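Local coordinates for cleavage stimulation factor 77 (Encephalitozoon cuniculi, PDB 2UY1), which probably binds mRNA as a nuclear relative of the suppressor-of-forked proteins, the family of the 77 kDa cleavage stimulation factor subunit that acts in pre-mRNA 3'-end processing, at residues R23-M26 and S32-S35; D48-Y53 and Y71-G76; Y393-M396 and L402-E405. All blocks are in the same frame, centred on the assembly; numbering follows the deposited sequence. Where two conformers were deposited one is given.

Interaction 1 of 3, residues R23-M26 and S32-S35; sequences RLYM and SLES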
# COMPACT_ATOMS: atom_id res chain seq x y z
N ARG B 23 -50.68 -3.34 -25.88
CA ARG B 23 -50.96 -2.97 -27.29
C ARG B 23 -51.90 -3.94 -28.04
O ARG B 23 -52.90 -3.49 -28.67
CB ARG B 23 -49.66 -2.86 -28.10
CG ARG B 23 -48.90 -1.54 -28.04
CD ARG B 23 -47.57 -1.61 -28.83
NE ARG B 23 -46.42 -1.88 -27.96
CZ ARG B 23 -45.52 -2.84 -28.17
NH1 ARG B 23 -45.60 -3.61 -29.25
NH2 ARG B 23 -44.53 -3.03 -27.31
N LEU B 24 -51.57 -5.24 -28.01
CA LEU B 24 -52.43 -6.31 -28.60
C LEU B 24 -53.85 -6.37 -28.02
O LEU B 24 -54.83 -6.64 -28.76
CB LEU B 24 -51.79 -7.68 -28.41
CG LEU B 24 -50.55 -8.04 -29.21
CD1 LEU B 24 -50.04 -9.41 -28.76
CD2 LEU B 24 -50.86 -8.02 -30.72
N TYR B 25 -53.96 -6.15 -26.70
CA TYR B 25 -55.25 -5.96 -26.00
C TYR B 25 -56.00 -4.77 -26.58
O TYR B 25 -57.11 -4.92 -27.08
CB TYR B 25 -55.09 -5.76 -24.48
CG TYR B 25 -56.41 -5.80 -23.74
CD1 TYR B 25 -57.14 -6.98 -23.69
CD2 TYR B 25 -56.92 -4.66 -23.11
CE1 TYR B 25 -58.35 -7.04 -23.02
CE2 TYR B 25 -58.16 -4.71 -22.44
CZ TYR B 25 -58.87 -5.91 -22.40
OH TYR B 25 -60.09 -6.03 -21.76
N MET B 26 -55.37 -3.60 -26.49
CA MET B 26 -55.95 -2.38 -27.05
C MET B 26 -56.34 -2.49 -28.53
O MET B 26 -57.37 -1.96 -28.93
CB MET B 26 -55.05 -1.16 -26.79
CG MET B 26 -54.78 -0.89 -25.29
SD MET B 26 -56.20 -0.26 -24.32
CE MET B 26 -57.13 -1.75 -23.98
N SER B 32 -53.44 -13.11 -31.46
CA SER B 32 -52.08 -12.80 -30.99
C SER B 32 -51.91 -12.70 -29.47
O SER B 32 -50.93 -13.21 -28.91
CB SER B 32 -51.59 -11.50 -31.63
OG SER B 32 -51.30 -11.65 -33.01
N LEU B 33 -52.81 -11.98 -28.80
CA LEU B 33 -52.77 -11.88 -27.33
C LEU B 33 -52.80 -13.27 -26.67
O LEU B 33 -52.07 -13.53 -25.70
CB LEU B 33 -53.94 -11.04 -26.80
CG LEU B 33 -53.96 -10.64 -25.32
CD1 LEU B 33 -52.66 -9.99 -24.90
CD2 LEU B 33 -55.15 -9.70 -25.03
N GLU B 34 -53.66 -14.15 -27.20
CA GLU B 34 -53.88 -15.50 -26.65
C GLU B 34 -52.69 -16.43 -26.84
O GLU B 34 -52.44 -17.27 -25.96
CB GLU B 34 -55.16 -16.15 -27.18
CG GLU B 34 -56.43 -15.60 -26.53
CD GLU B 34 -57.64 -16.54 -26.63
OE1 GLU B 34 -57.48 -17.74 -26.95
OE2 GLU B 34 -58.76 -16.06 -26.37
N SER B 35 -51.97 -16.29 -27.98
CA SER B 35 -50.66 -16.96 -28.21
C SER B 35 -49.56 -16.41 -27.29
O SER B 35 -48.62 -17.13 -26.92
CB SER B 35 -50.17 -16.79 -29.67
OG SER B 35 -51.22 -16.89 -30.64
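Leu24 and Tyr25, near the end of helix 14-26, meet Ser32 and Leu33 of helix 30-40 in a helical hairpin consistent with the HAT/TPR-like repeats of the suppressor-of-forked family. The backbones are closest at these leucines, with Leu24 CA 5.7 Å from Leu33 CA, so the two helices come close just beyond the turn. Leu24 divides its two methyls: CD2 meets the CB of Ser32 at 3.7 Å, while CD1 reaches the backbone between Ser32 and Leu33. Leu33 answers from its own helix with CD2, which packs against Tyr25. Its CG is anti to the backbone N (chi1 -171°), and this swings the isobutyl group across toward helix 14-26.

Farther out, Tyr25 also packs on Glu55 and Tyr56 of helix 47-57, and Leu33 touches Tyr56 too, so helix 47-57 packs against this pair. Ser32 meets Leu24 through CB, while its hydroxyl OG is hydrogen-bonded to OD2 of Asp29 in the connecting turn, and Leu24 packs on that same Asp29. At the aromatic side of the contact, Leu33 CD2 lies in the plane of the Tyr25 ring, at its edge, 3.6 Å from Tyr25 CD1.

Interaction 2 of 3, residues D48-Y53 and Y71-G76; sequences DLWMLY and YEFTLG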
# COMPACT_ATOMS: atom_id res chain seq x y z
N ASP B 48 -48.82 -7.20 -12.81
CA ASP B 48 -49.30 -6.55 -14.00
C ASP B 48 -49.11 -7.61 -15.03
O ASP B 48 -48.08 -8.15 -15.07
CB ASP B 48 -48.37 -5.40 -14.34
CG ASP B 48 -48.27 -4.37 -13.25
OD1 ASP B 48 -49.30 -3.93 -12.75
OD2 ASP B 48 -47.17 -3.93 -12.93
N LEU B 49 -50.07 -7.94 -15.86
CA LEU B 49 -49.84 -8.99 -16.85
C LEU B 49 -50.61 -10.23 -16.57
O LEU B 49 -51.39 -10.66 -17.38
CB LEU B 49 -48.39 -9.38 -16.96
CG LEU B 49 -47.89 -10.42 -17.93
CD1 LEU B 49 -48.59 -10.42 -19.24
CD2 LEU B 49 -46.51 -10.17 -18.12
N TRP B 50 -50.33 -10.84 -15.43
CA TRP B 50 -51.31 -11.66 -14.78
C TRP B 50 -52.57 -10.86 -14.58
O TRP B 50 -53.61 -11.28 -14.95
CB TRP B 50 -50.75 -12.27 -13.49
CG TRP B 50 -49.78 -13.38 -13.74
CD1 TRP B 50 -48.49 -13.25 -14.05
CD2 TRP B 50 -50.04 -14.78 -13.72
NE1 TRP B 50 -47.92 -14.45 -14.24
CE2 TRP B 50 -48.85 -15.42 -14.01
CE3 TRP B 50 -51.17 -15.54 -13.47
CZ2 TRP B 50 -48.76 -16.79 -14.07
CZ3 TRP B 50 -51.07 -16.89 -13.53
CH2 TRP B 50 -49.89 -17.50 -13.83
N MET B 51 -52.46 -9.68 -14.07
CA MET B 51 -53.65 -8.86 -13.85
C MET B 51 -54.37 -8.51 -15.16
O MET B 51 -55.59 -8.39 -15.20
CB MET B 51 -53.29 -7.60 -13.07
CG MET B 51 -52.89 -7.88 -11.63
SD MET B 51 -54.01 -9.00 -10.75
CE MET B 51 -53.45 -8.64 -9.07
N LEU B 52 -53.60 -8.34 -16.22
CA LEU B 52 -54.14 -8.12 -17.55
C LEU B 52 -54.77 -9.37 -18.13
O LEU B 52 -55.74 -9.29 -18.91
CB LEU B 52 -53.03 -7.57 -18.47
CG LEU B 52 -52.95 -6.05 -18.32
CD1 LEU B 52 -51.49 -5.55 -18.39
CD2 LEU B 52 -53.86 -5.36 -19.37
N TYR B 53 -54.20 -10.53 -17.78
CA TYR B 53 -54.81 -11.79 -18.11
C TYR B 53 -56.20 -11.89 -17.51
O TYR B 53 -57.12 -12.38 -18.16
CB TYR B 53 -53.94 -12.96 -17.66
CG TYR B 53 -54.54 -14.27 -18.04
CD1 TYR B 53 -54.72 -14.60 -19.40
CD2 TYR B 53 -54.94 -15.20 -17.07
CE1 TYR B 53 -55.27 -15.82 -19.76
CE2 TYR B 53 -55.52 -16.40 -17.42
CZ TYR B 53 -55.67 -16.71 -18.77
OH TYR B 53 -56.21 -17.91 -19.14
N TYR B 71 -58.32 -16.41 -10.22
CA TYR B 71 -57.58 -15.75 -9.14
C TYR B 71 -56.80 -16.78 -8.36
O TYR B 71 -55.75 -16.48 -7.80
CB TYR B 71 -58.51 -15.01 -8.19
CG TYR B 71 -58.93 -13.65 -8.67
CD1 TYR B 71 -58.26 -12.51 -8.26
CD2 TYR B 71 -60.00 -13.51 -9.56
CE1 TYR B 71 -58.63 -11.27 -8.69
CE2 TYR B 71 -60.40 -12.27 -10.00
CZ TYR B 71 -59.71 -11.15 -9.56
OH TYR B 71 -60.10 -9.91 -10.00
N GLU B 72 -57.35 -17.99 -8.31
CA GLU B 72 -56.66 -19.18 -7.82
C GLU B 72 -55.45 -19.55 -8.67
O GLU B 72 -54.44 -19.93 -8.12
CB GLU B 72 -57.61 -20.39 -7.78
CG GLU B 72 -58.86 -20.21 -6.90
CD GLU B 72 -59.60 -21.51 -6.67
OE1 GLU B 72 -59.82 -22.26 -7.66
OE2 GLU B 72 -59.98 -21.78 -5.49
N PHE B 73 -55.61 -19.49 -10.00
CA PHE B 73 -54.51 -19.73 -10.98
C PHE B 73 -53.37 -18.71 -10.85
O PHE B 73 -52.20 -19.09 -10.86
CB PHE B 73 -55.08 -19.86 -12.42
CG PHE B 73 -54.03 -20.02 -13.52
CD1 PHE B 73 -53.19 -21.15 -13.57
CD2 PHE B 73 -53.93 -19.06 -14.54
CE1 PHE B 73 -52.22 -21.30 -14.59
CE2 PHE B 73 -52.98 -19.18 -15.57
CZ PHE B 73 -52.11 -20.32 -15.59
N THR B 74 -53.73 -17.43 -10.67
CA THR B 74 -52.80 -16.34 -10.36
C THR B 74 -52.14 -16.47 -8.96
O THR B 74 -50.92 -16.32 -8.84
CB THR B 74 -53.52 -14.93 -10.54
OG1 THR B 74 -54.11 -14.85 -11.85
CG2 THR B 74 -52.58 -13.76 -10.34
N LEU B 75 -52.94 -16.77 -7.93
CA LEU B 75 -52.42 -17.12 -6.60
C LEU B 75 -51.51 -18.32 -6.59
O LEU B 75 -50.67 -18.42 -5.71
CB LEU B 75 -53.52 -17.26 -5.55
CG LEU B 75 -54.24 -15.99 -5.06
CD1 LEU B 75 -55.43 -16.36 -4.19
CD2 LEU B 75 -53.36 -15.03 -4.31
N GLY B 76 -51.63 -19.23 -7.56
CA GLY B 76 -50.65 -20.32 -7.73
C GLY B 76 -49.26 -19.70 -7.90
O GLY B 76 -48.28 -20.20 -7.35
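One face of the Phe73 ring carries the indole of Trp50, whose CH2 stands 3.9 Å above the plane and is displaced toward the rim; the edge of the same ring receives CE2 of Tyr53, 4.2 Å from Phe73 CE2. The indole and phenyl planes are inclined at 47°, with the six-membered ring of Trp50 centred 5.2 Å from that of Phe73, so the two rings meet obliquely. At the edge of the indole, near its plane, sits Thr74, with OG1 3.4 Å from Trp50 CE3. The benzo side of the tryptophan thus meets two successive residues of helix 69-78, Thr74 at CE3 and Phe73 at CZ3 and CH2, and its CZ3 also comes close to the backbone carbonyl O of Phe73.

Trp50 points toward the partner helix with CG beside its own backbone N, whereas Phe73 takes the other course, its CG turned fully away from the backbone N (chi1 176°), which brings one face of its ring to the CZ3-CH2 edge of the indole. Two polar atoms of this group bond outside the contact: Thr74 OG1 to Val70 O one helical turn earlier, and Trp50 NE1 to Ser44 O, which fixes the far end of the indole. Phe78 adds an edge-to-face partner for Trp50, and Phe37 one for Tyr53.

The short helical segments run nearly antiparallel, at 163°, with axes 10.6 Å apart. Such antiparallel pairing of helices 47-57 and 69-78 through large aromatic side chains is consistent with the HAT/TPR-like helical repeat fold.

Interaction 3 of 3, residues Y393-M396 and L402-E405; sequences YEFM and LFRE
Phe395 and Phe403 form an edge-to-face pair between helices 384-397 and 400-415, which join through a tight turn as a helical hairpin, consistent with the HAT/TPR-like fold of the family. The two side chains run side by side in the same direction, and both have a trans first torsion, with chi1 of -165° in Phe395 and 165° in Phe403. Their planes are nevertheless inclined at 64°, so that the edge of Phe395 is turned to the face of Phe403, and the ring centres are 4.9 Å apart.

Glu394 starts out trans as well, but the chain then bends at chi2, laying the carboxylate across Leu402 instead of extending it. Its CG lies 3.4 Å from the backbone N of Phe403, and OE2 is 3.4 Å from Leu402 CB. The buried carboxylate is satisfied at both oxygens: OE1 forms a salt bridge with Arg374 and OE2 accepts a hydrogen bond from Ser399 N in the turn, an environment that would probably favour the ionised form.

On the aromatic side, an aromatic residue of a neighbouring subunit meets Phe403 edge to face. Within the hairpin, Phe395 CD1 stands over the centre of the Phe403 ring, 3.4 Å above its plane.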
# COMPACT_ATOMS: atom_id res chain seq x y z
N TYR B 393 15.43 -7.49 1.85
CA TYR B 393 16.11 -8.85 1.85
C TYR B 393 17.63 -8.89 2.19
O TYR B 393 18.07 -9.65 3.06
CB TYR B 393 15.87 -9.51 0.51
CG TYR B 393 16.29 -10.98 0.47
CD1 TYR B 393 15.37 -11.98 0.78
CD2 TYR B 393 17.57 -11.35 0.15
CE1 TYR B 393 15.73 -13.33 0.69
CE2 TYR B 393 17.95 -12.71 0.07
CZ TYR B 393 17.03 -13.66 0.34
OH TYR B 393 17.37 -14.99 0.30
N GLU B 394 18.43 -8.17 1.43
CA GLU B 394 19.87 -7.90 1.78
C GLU B 394 20.18 -7.46 3.21
O GLU B 394 21.06 -8.05 3.89
CB GLU B 394 20.46 -6.89 0.76
CG GLU B 394 21.99 -6.87 0.70
CD GLU B 394 22.54 -8.26 0.43
OE1 GLU B 394 21.91 -8.96 -0.35
OE2 GLU B 394 23.59 -8.63 0.97
N PHE B 395 19.48 -6.40 3.70
CA PHE B 395 19.53 -6.06 5.10
C PHE B 395 19.22 -7.20 6.09
O PHE B 395 19.86 -7.32 7.14
CB PHE B 395 18.65 -4.83 5.40
CG PHE B 395 18.93 -4.17 6.75
CD1 PHE B 395 19.86 -3.15 6.86
CD2 PHE B 395 18.27 -4.58 7.92
CE1 PHE B 395 20.09 -2.51 8.09
CE2 PHE B 395 18.50 -3.97 9.12
CZ PHE B 395 19.42 -2.95 9.25
N MET B 396 18.20 -7.98 5.82
CA MET B 396 17.82 -9.06 6.74
C MET B 396 18.79 -10.26 6.73
O MET B 396 19.30 -10.70 7.79
CB MET B 396 16.36 -9.48 6.51
CG MET B 396 15.38 -8.42 7.04
SD MET B 396 13.68 -8.84 6.74
CE MET B 396 13.41 -10.31 7.77
N LEU B 402 26.89 -5.08 0.80
CA LEU B 402 26.01 -5.10 -0.36
C LEU B 402 24.74 -4.22 -0.21
O LEU B 402 24.31 -3.56 -1.18
CB LEU B 402 25.64 -6.54 -0.77
CG LEU B 402 24.76 -6.73 -2.06
CD1 LEU B 402 25.28 -6.03 -3.40
CD2 LEU B 402 24.62 -8.22 -2.37
N PHE B 403 24.11 -4.26 0.97
CA PHE B 403 22.97 -3.40 1.33
C PHE B 403 23.31 -1.94 0.96
O PHE B 403 22.51 -1.27 0.31
CB PHE B 403 22.63 -3.59 2.83
CG PHE B 403 21.72 -2.52 3.42
CD1 PHE B 403 20.32 -2.57 3.24
CD2 PHE B 403 22.28 -1.41 4.09
CE1 PHE B 403 19.49 -1.52 3.76
CE2 PHE B 403 21.49 -0.44 4.60
CZ PHE B 403 20.10 -0.50 4.47
N ARG B 404 24.51 -1.48 1.33
CA ARG B 404 24.91 -0.07 1.12
C ARG B 404 25.03 0.24 -0.36
O ARG B 404 24.61 1.32 -0.83
CB ARG B 404 26.22 0.26 1.83
CG ARG B 404 26.12 0.60 3.29
CD ARG B 404 27.45 1.13 3.88
NE ARG B 404 27.20 1.73 5.20
CZ ARG B 404 26.82 2.99 5.34
NH1 ARG B 404 26.72 3.74 4.27
NH2 ARG B 404 26.60 3.48 6.54
N GLU B 405 25.54 -0.73 -1.14
CA GLU B 405 25.65 -0.64 -2.61
C GLU B 405 24.27 -0.61 -3.29
O GLU B 405 24.02 0.21 -4.15
CB GLU B 405 26.49 -1.77 -3.19
CG GLU B 405 28.05 -1.56 -3.10
CD GLU B 405 28.86 -2.85 -3.36
OE1 GLU B 405 28.30 -3.91 -3.69
OE2 GLU B 405 30.07 -2.80 -3.19

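How the interactions relate
The three contacts come one after another along a largely helical chain with no strands, and all belong to its suppressor-of-forked region. Interactions 1 and 2 are neighbours: their centres are 16 Å apart and their nearest atoms about 5 Å, without touching. Helix 30-40 of the first is followed directly by helix 47-57 of the second, so the two contacts belong to successive helices packed in one local array. Interaction 3 lies on the opposite side of the chain's centre, its centre 80 Å from that of interaction 1 and 77 Å from that of interaction 2. The contacts thus join neighbouring helices in two distant parts of an elongated helical-repeat chain, which a second subunit meets at interaction 3.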